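Local coordinates for enoyl-CoA hydratase/carnithine racemase (Magnetospirillum magneticum, PDB 4NEK) that belongs to the crotonase-like enoyl-CoA hydratase/isomerase family and probably acts on enoyl-CoA thioesters, perhaps shifting their double bond as an isomerase, at the interface of chains A and B. Numbering follows the deposited sequence. Chains: chain A/B, Enoyl-CoA hydratase/carnithine racemase.

The interface of chains A and B. Residues chain A 193, 196-197, 201, 204; chain B 129-130, 157.
A:Lys196 and A:Leu201 meet B:Ile129 and B:Met157 in a mainly apolar subunit interface, edged by a lysine-asparagine hydrogen bond, that joins two copies of the protein within the deposited hexamer. It illustrates a common way of building oligomers, in which a hydrophobic knob enters a seam between helices and a lysine can tie down its rim. The seam runs from the end of helix 179-194 through A:Pro197 into helix 198-208, and the knob is B:Ile129 on the 3-10 helix 128-131. With CG1 anti to the backbone N (chi1 -176°), the longer branch of B:Ile129 points into chain A. There its CD1 lies 3.9 Å from CD of A:Pro197, against a face of the proline ring towards its CG-CD edge, and 4.0 Å from CD1 of A:Ile204. The lysine stem lies alongside this branch, running the opposite way, with CG of A:Lys196 3.8 Å from CG1 of B:Ile129. A bend at chi2 of A:Lys196 (-49°) turns the rest of the stem along the isoleucine towards the neighbouring B:Asn130. NZ of A:Lys196 then donates to the side-chain carbonyl OD1 of B:Asn130 at 3.0 Å, in the carbonyl plane and on a lone pair, with a C=O...N angle of 145°. One side chain thus gives apolar cover and a directed bond. B:Met157, a selenomethionine here, makes the second apolar centre. CD1 of A:Leu201 rests 3.8 Å from CB of B:Met157, the two side chains crossing nearly perpendicularly, while A:Ile204 runs antiparallel past it, CG2 of A:Ile204 being 3.9 Å from CG of B:Met157. CD2 of A:Leu193 reaches B:Met157 from the end opposite A:Ile204, beside A:Leu201 and near the backbone carbonyl. Crotonase-family enzymes commonly assemble as trimers or hexamers, and this patch probably helps to hold neighbouring subunits in register within such an assembly.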
loop_
_atom_site.group_PDB
_atom_site.type_symbol
_atom_site.label_atom_id
_atom_site.label_comp_id
_atom_site.label_asym_id
_atom_site.label_seq_id
_atom_site.Cartn_x
_atom_site.Cartn_y
_atom_site.Cartn_z
ATOM N N LEU A 193 -25.719 10.702 -1.871
ATOM C CA LEU A 193 -26.514 9.871 -0.985
ATOM C C LEU A 193 -27.955 10.362 -0.885
ATOM O O LEU A 193 -28.899 9.566 -0.845
ATOM C CB LEU A 193 -25.932 9.890 0.404
ATOM C CG LEU A 193 -24.677 9.072 0.612
ATOM C CD1 LEU A 193 -24.069 9.352 1.987
ATOM C CD2 LEU A 193 -24.961 7.583 0.475
ATOM N N LYS A 196 -30.356 9.080 -3.476
ATOM C CA LYS A 196 -30.811 7.715 -3.416
ATOM C C LYS A 196 -32.175 7.704 -2.762
ATOM O O LYS A 196 -32.554 8.677 -2.133
ATOM C CB LYS A 196 -29.913 6.887 -2.528
ATOM C CG LYS A 196 -28.454 6.903 -2.872
ATOM C CD LYS A 196 -28.203 6.652 -4.350
ATOM C CE LYS A 196 -26.774 6.196 -4.524
ATOM N NZ LYS A 196 -26.341 6.435 -5.896
ATOM N N PRO A 197 -32.903 6.579 -2.873
ATOM C CA PRO A 197 -34.178 6.477 -2.230
ATOM C C PRO A 197 -34.033 6.288 -0.742
ATOM O O PRO A 197 -33.598 5.252 -0.296
ATOM C CB PRO A 197 -34.815 5.232 -2.883
ATOM C CG PRO A 197 -33.699 4.463 -3.432
ATOM C CD PRO A 197 -32.676 5.470 -3.818
ATOM N N LEU A 201 -32.283 3.323 1.461
ATOM C CA LEU A 201 -30.941 3.644 1.963
ATOM C C LEU A 201 -30.823 3.433 3.464
ATOM O O LEU A 201 -29.856 2.874 3.953
ATOM C CB LEU A 201 -30.591 5.092 1.641
ATOM C CG LEU A 201 -29.128 5.441 1.826
ATOM C CD1 LEU A 201 -28.182 4.524 1.056
ATOM C CD2 LEU A 201 -28.884 6.841 1.346
ATOM N N ILE A 204 -30.569 -0.209 4.221
ATOM C CA ILE A 204 -29.228 -0.690 3.936
ATOM C C ILE A 204 -28.272 -0.354 5.089
ATOM O O ILE A 204 -27.535 -1.209 5.548
ATOM C CB ILE A 204 -28.703 -0.123 2.606
ATOM C CG1 ILE A 204 -29.480 -0.787 1.471
ATOM C CG2 ILE A 204 -27.225 -0.428 2.444
ATOM C CD1 ILE A 204 -29.122 -0.271 0.097
ATOM N N ILE B 129 -28.738 -0.330 -4.282
ATOM C CA ILE B 129 -29.371 0.939 -3.947
ATOM C C ILE B 129 -29.920 1.656 -5.164
ATOM O O ILE B 129 -30.963 2.325 -5.092
ATOM C CB ILE B 129 -28.404 1.877 -3.193
ATOM C CG1 ILE B 129 -29.101 3.169 -2.746
ATOM C CG2 ILE B 129 -27.207 2.254 -4.025
ATOM C CD1 ILE B 129 -30.351 2.952 -1.906
ATOM N N ASN B 130 -29.215 1.565 -6.292
ATOM C CA ASN B 130 -29.699 2.225 -7.508
ATOM C C ASN B 130 -30.868 1.549 -8.156
ATOM O O ASN B 130 -31.447 2.117 -9.058
ATOM C CB ASN B 130 -28.609 2.330 -8.532
ATOM C CG ASN B 130 -27.502 3.198 -8.058
ATOM O OD1 ASN B 130 -27.686 4.248 -7.403
ATOM N ND2 ASN B 130 -26.330 2.733 -8.320
HETATM N N MSE B 157 -23.913 1.933 -0.237
HETATM C CA MSE B 157 -24.789 3.068 -0.048
HETATM C C MSE B 157 -24.671 4.042 -1.190
HETATM O O MSE B 157 -25.680 4.516 -1.696
HETATM C CB MSE B 157 -24.515 3.688 1.295
HETATM C CG MSE B 157 -25.025 2.779 2.437
HETATM SE SE MSE B 157 -24.586 3.546 4.249
HETATM C CE MSE B 157 -25.511 5.256 4.084
#